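Local coordinates for vaginolysin (Gardnerella vaginalis, PDB 5IMY), which probably binds cholesterol in host membranes and acts as a toxin of the cholesterol-dependent cytolysin family, whose members form pores and lyse cells, at residues A[173-181]-A[196-204]. Residues are numbered along the deposited sequence; the frame is centred on the assembly and turned at random.
Sequences SAQSMNQLK and KIDFDAVHK
A helical connection between two antiparallel strands, 166-173 and 208-223, folds back on itself here: the turn leading into helix 177-184 meets the short helix 199-203 that leads into the second strand. The two backbones come nearest, CA to CA, at Gln175 and Phe199, 6.2 Å apart. Phe199 reaches across to the chain entering the helix. Its CG lies anti to its own carbonyl carbon (chi1 -65°), a torsion that carries the ring over to the turn, where CE1 lies 3.5 Å from Ser176 N and CZ touches Met177 N. The thin ring can lie against these backbone nitrogens while the CG2 branch of Ile197 sits over the centre of one face, 3.8 Å above the plane, and Leu180 CD1 comes to the edge, 4.1 Å from Phe199 CE1. Met177, its flexible chain bent at chi2 and chi3, brings CE within 3.8 Å of Phe199 CE2. Ala174, small enough for a close approach, sets CB against the same Ile197 CG2. Beside this apolar cluster, His203 gives its NE2 hydrogen to a lone pair of Gln175 O, 2.6 Å away and near the ring plane, with an N-H...O angle of 157°. Histidine suits the position because its other nitrogen, ND1, is hydrogen-bonded to Thr372 OG1 on strand 363-389, where Thr372 N also bonds Gln175 OE1. Ser176 OG caps the first helix by accepting from Gln179 N, and Asp198 OD1 caps the second through a weak bond from Ala201 N. With NE2 as donor to a backbone carbonyl and ND1 held by a threonine hydroxyl, the imidazole has its rotation fixed at both nitrogens, tying the turn to the helix and both to the long strand.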
ATOM      1  N   SER A 173     -19.465   7.232  -5.011  1.00 40.45           N
ATOM      2  CA  SER A 173     -19.481   5.779  -4.957  1.00 40.76           C
ATOM      3  C   SER A 173     -20.537   5.312  -3.964  1.00 39.77           C
ATOM      4  O   SER A 173     -20.675   5.871  -2.873  1.00 38.90           O
ATOM      5  CB  SER A 173     -18.106   5.250  -4.551  1.00 39.21           C
ATOM      6  OG  SER A 173     -17.786   4.061  -5.250  1.00 45.15           O
ATOM      7  N   ALA A 174     -21.296   4.290  -4.349  1.00 37.89           N
ATOM      8  CA  ALA A 174     -22.328   3.739  -3.477  1.00 36.37           C
ATOM      9  C   ALA A 174     -21.654   2.904  -2.394  1.00 40.48           C
ATOM     10  O   ALA A 174     -21.113   1.829  -2.674  1.00 42.45           O
ATOM     11  CB  ALA A 174     -23.324   2.906  -4.277  1.00 34.45           C
ATOM     12  N   GLN A 175     -21.681   3.398  -1.168  1.00 39.07           N
ATOM     13  CA  GLN A 175     -21.050   2.741  -0.028  1.00 37.55           C
ATOM     14  C   GLN A 175     -22.004   2.540   1.140  1.00 40.22           C
ATOM     15  O   GLN A 175     -21.988   1.474   1.759  1.00 38.37           O
ATOM     16  CB  GLN A 175     -19.830   3.558   0.427  1.00 37.23           C
ATOM     17  CG  GLN A 175     -18.700   3.588  -0.594  1.00 39.25           C
ATOM     18  CD  GLN A 175     -18.082   2.220  -0.813  1.00 39.83           C
ATOM     19  OE1 GLN A 175     -18.180   1.335   0.035  1.00 33.71           O
ATOM     20  NE2 GLN A 175     -17.438   2.044  -1.960  1.00 41.21           N
ATOM     21  N   SER A 176     -22.829   3.535   1.457  1.00 40.38           N
ATOM     22  CA  SER A 176     -23.823   3.394   2.511  1.00 35.73           C
ATOM     23  C   SER A 176     -24.918   4.421   2.279  1.00 36.22           C
ATOM     24  O   SER A 176     -24.669   5.502   1.739  1.00 38.26           O
ATOM     25  CB  SER A 176     -23.207   3.581   3.902  1.00 39.43           C
ATOM     26  OG  SER A 176     -22.846   4.933   4.122  1.00 38.78           O
ATOM     27  N   MET A 177     -26.136   4.071   2.691  1.00 41.19           N
ATOM     28  CA  MET A 177     -27.253   4.994   2.535  1.00 39.30           C
ATOM     29  C   MET A 177     -27.025   6.295   3.294  1.00 40.92           C
ATOM     30  O   MET A 177     -27.639   7.311   2.955  1.00 45.02           O
ATOM     31  CB  MET A 177     -28.551   4.335   3.008  1.00 38.18           C
ATOM     32  CG  MET A 177     -29.801   5.150   2.716  1.00 48.08           C
ATOM     33  SD  MET A 177     -30.037   5.474   0.958  1.00 64.47           S
ATOM     34  CE  MET A 177     -30.358   3.821   0.347  1.00 53.39           C
ATOM     35  N   ASN A 178     -26.151   6.289   4.302  1.00 33.96           N
ATOM     36  CA  ASN A 178     -25.911   7.490   5.093  1.00 39.61           C
ATOM     37  C   ASN A 178     -24.942   8.445   4.400  1.00 39.08           C
ATOM     38  O   ASN A 178     -25.162   9.661   4.409  1.00 42.92           O
ATOM     39  CB  ASN A 178     -25.391   7.109   6.479  1.00 46.20           C
ATOM     40  CG  ASN A 178     -26.483   7.112   7.532  1.00 50.15           C
ATOM     41  OD1 ASN A 178     -27.671   7.208   7.218  1.00 49.23           O
ATOM     42  ND2 ASN A 178     -26.084   7.006   8.795  1.00 61.67           N
ATOM     43  N   GLN A 179     -23.866   7.927   3.800  1.00 37.69           N
ATOM     44  CA  GLN A 179     -22.947   8.812   3.091  1.00 38.14           C
ATOM     45  C   GLN A 179     -23.583   9.369   1.823  1.00 38.06           C
ATOM     46  O   GLN A 179     -23.290  10.506   1.433  1.00 32.61           O
ATOM     47  CB  GLN A 179     -21.642   8.082   2.765  1.00 36.93           C
ATOM     48  CG  GLN A 179     -21.787   6.911   1.806  1.00 43.49           C
ATOM     49  CD  GLN A 179     -21.184   7.179   0.438  1.00 34.57           C
ATOM     50  OE1 GLN A 179     -20.313   8.030   0.278  1.00 44.81           O
ATOM     51  NE2 GLN A 179     -21.654   6.445  -0.559  1.00 38.76           N
ATOM     52  N   LEU A 180     -24.461   8.598   1.176  1.00 36.32           N
ATOM     53  CA  LEU A 180     -25.164   9.106   0.002  1.00 36.55           C
ATOM     54  C   LEU A 180     -26.203  10.151   0.390  1.00 36.38           C
ATOM     55  O   LEU A 180     -26.412  11.127  -0.342  1.00 36.37           O
ATOM     56  CB  LEU A 180     -25.816   7.954  -0.762  1.00 38.63           C
ATOM     57  CG  LEU A 180     -24.852   6.948  -1.398  1.00 37.67           C
ATOM     58  CD1 LEU A 180     -25.622   5.822  -2.066  1.00 36.96           C
ATOM     59  CD2 LEU A 180     -23.930   7.628  -2.402  1.00 33.61           C
ATOM     60  N   LYS A 181     -26.872   9.966   1.530  1.00 37.04           N
ATOM     61  CA  LYS A 181     -27.763  11.009   2.025  1.00 36.45           C
ATOM     62  C   LYS A 181     -26.998  12.296   2.301  1.00 35.55           C
ATOM     63  O   LYS A 181     -27.530  13.392   2.095  1.00 31.09           O
ATOM     64  CB  LYS A 181     -28.492  10.524   3.282  1.00 36.53           C
ATOM     65  CG  LYS A 181     -29.719   9.669   2.971  1.00 42.94           C
ATOM     66  CD  LYS A 181     -30.092   8.711   4.100  1.00 43.14           C
ATOM     67  CE  LYS A 181     -31.047   9.331   5.110  1.00 53.89           C
ATOM     68  NZ  LYS A 181     -30.354  10.167   6.125  1.00 51.40           N
ATOM     69  N   LYS A 196     -32.596   0.422  -6.807  1.00 58.88           N
ATOM     70  CA  LYS A 196     -32.309  -0.836  -6.125  1.00 57.24           C
ATOM     71  C   LYS A 196     -30.815  -1.039  -5.897  1.00 54.69           C
ATOM     72  O   LYS A 196     -30.198  -1.905  -6.526  1.00 57.81           O
ATOM     73  CB  LYS A 196     -32.888  -2.008  -6.922  1.00 66.07           C
ATOM     74  CG  LYS A 196     -34.329  -1.801  -7.379  1.00 66.28           C
ATOM     75  CD  LYS A 196     -34.822  -2.992  -8.192  1.00 77.44           C
ATOM     76  CE  LYS A 196     -35.221  -2.598  -9.610  1.00 87.87           C
ATOM     77  NZ  LYS A 196     -36.640  -2.151  -9.702  1.00102.14           N
ATOM     78  N   ILE A 197     -30.230  -0.247  -5.006  1.00 58.43           N
ATOM     79  CA  ILE A 197     -28.804  -0.341  -4.713  1.00 51.27           C
ATOM     80  C   ILE A 197     -28.550  -1.571  -3.855  1.00 53.34           C
ATOM     81  O   ILE A 197     -29.331  -1.891  -2.951  1.00 62.09           O
ATOM     82  CB  ILE A 197     -28.309   0.937  -4.010  1.00 47.15           C
ATOM     83  CG1 ILE A 197     -28.701   2.183  -4.810  1.00 50.68           C
ATOM     84  CG2 ILE A 197     -26.795   0.887  -3.830  1.00 47.58           C
ATOM     85  CD1 ILE A 197     -28.459   3.486  -4.069  1.00 51.76           C
ATOM     86  N   ASP A 198     -27.449  -2.266  -4.134  1.00 43.52           N
ATOM     87  CA  ASP A 198     -27.030  -3.437  -3.366  1.00 50.65           C
ATOM     88  C   ASP A 198     -25.714  -3.091  -2.676  1.00 50.15           C
ATOM     89  O   ASP A 198     -24.643  -3.185  -3.282  1.00 47.25           O
ATOM     90  CB  ASP A 198     -26.885  -4.660  -4.267  1.00 51.71           C
ATOM     91  CG  ASP A 198     -26.678  -5.941  -3.484  1.00 56.91           C
ATOM     92  OD1 ASP A 198     -26.522  -5.865  -2.246  1.00 55.71           O
ATOM     93  OD2 ASP A 198     -26.663  -7.025  -4.106  1.00 57.38           O
ATOM     94  N   PHE A 199     -25.799  -2.690  -1.404  1.00 50.27           N
ATOM     95  CA  PHE A 199     -24.599  -2.303  -0.668  1.00 48.38           C
ATOM     96  C   PHE A 199     -23.775  -3.524  -0.271  1.00 52.73           C
ATOM     97  O   PHE A 199     -22.543  -3.507  -0.377  1.00 50.87           O
ATOM     98  CB  PHE A 199     -24.977  -1.495   0.572  1.00 51.40           C
ATOM     99  CG  PHE A 199     -25.610  -0.167   0.261  1.00 43.85           C
ATOM    100  CD1 PHE A 199     -24.831   0.919  -0.103  1.00 44.02           C
ATOM    101  CD2 PHE A 199     -26.982  -0.003   0.346  1.00 51.33           C
ATOM    102  CE1 PHE A 199     -25.409   2.140  -0.385  1.00 42.95           C
ATOM    103  CE2 PHE A 199     -27.566   1.217   0.066  1.00 46.57           C
ATOM    104  CZ  PHE A 199     -26.778   2.292  -0.299  1.00 45.46           C
ATOM    105  N   ASP A 200     -24.434  -4.590   0.195  1.00 55.26           N
ATOM    106  CA  ASP A 200     -23.706  -5.793   0.585  1.00 56.18           C
ATOM    107  C   ASP A 200     -22.838  -6.303  -0.559  1.00 50.81           C
ATOM    108  O   ASP A 200     -21.737  -6.817  -0.333  1.00 47.75           O
ATOM    109  CB  ASP A 200     -24.680  -6.880   1.036  1.00 62.06           C
ATOM    110  CG  ASP A 200     -25.636  -6.403   2.111  1.00 66.36           C
ATOM    111  OD1 ASP A 200     -25.232  -6.361   3.293  1.00 57.19           O
ATOM    112  OD2 ASP A 200     -26.793  -6.075   1.772  1.00 65.82           O
ATOM    113  N   ALA A 201     -23.322  -6.169  -1.796  1.00 49.70           N
ATOM    114  CA  ALA A 201     -22.552  -6.621  -2.947  1.00 48.04           C
ATOM    115  C   ALA A 201     -21.303  -5.775  -3.157  1.00 49.78           C
ATOM    116  O   ALA A 201     -20.269  -6.297  -3.588  1.00 47.06           O
ATOM    117  CB  ALA A 201     -23.424  -6.595  -4.201  1.00 51.39           C
ATOM    118  N   VAL A 202     -21.375  -4.477  -2.860  1.00 47.60           N
ATOM    119  CA  VAL A 202     -20.216  -3.608  -3.041  1.00 46.07           C
ATOM    120  C   VAL A 202     -19.126  -3.960  -2.037  1.00 43.31           C
ATOM    121  O   VAL A 202     -17.949  -4.097  -2.391  1.00 40.29           O
ATOM    122  CB  VAL A 202     -20.628  -2.129  -2.920  1.00 41.45           C
ATOM    123  CG1 VAL A 202     -19.418  -1.219  -3.112  1.00 37.95           C
ATOM    124  CG2 VAL A 202     -21.711  -1.793  -3.929  1.00 47.05           C
ATOM    125  N   HIS A 203     -19.503  -4.110  -0.770  1.00 45.26           N
ATOM    126  CA  HIS A 203     -18.525  -4.343   0.282  1.00 50.66           C
ATOM    127  C   HIS A 203     -17.955  -5.756   0.242  1.00 49.73           C
ATOM    128  O   HIS A 203     -16.885  -5.995   0.810  1.00 45.75           O
ATOM    129  CB  HIS A 203     -19.162  -4.061   1.640  1.00 50.78           C
ATOM    130  CG  HIS A 203     -19.579  -2.634   1.828  1.00 48.28           C
ATOM    131  ND1 HIS A 203     -18.687  -1.641   2.178  1.00 47.74           N
ATOM    132  CD2 HIS A 203     -20.792  -2.031   1.716  1.00 48.28           C
ATOM    133  CE1 HIS A 203     -19.332  -0.491   2.275  1.00 39.83           C
ATOM    134  NE2 HIS A 203     -20.608  -0.698   1.998  1.00 43.20           N
ATOM    135  N   LYS A 204     -18.637  -6.694  -0.416  1.00 50.66           N
ATOM    136  CA  LYS A 204     -18.078  -8.019  -0.661  1.00 46.55           C
ATOM    137  C   LYS A 204     -17.189  -8.062  -1.892  1.00 44.81           C
ATOM    138  O   LYS A 204     -16.661  -9.131  -2.217  1.00 46.51           O
ATOM    139  CB  LYS A 204     -19.203  -9.047  -0.821  1.00 46.08           C
ATOM    140  CG  LYS A 204     -19.854  -9.465   0.480  1.00 43.65           C
ATOM    141  CD  LYS A 204     -21.176 -10.171   0.227  1.00 56.66           C
ATOM    142  CE  LYS A 204     -21.828 -10.609   1.527  1.00 67.75           C
ATOM    143  NZ  LYS A 204     -20.952 -11.529   2.305  1.00 79.94           N
TER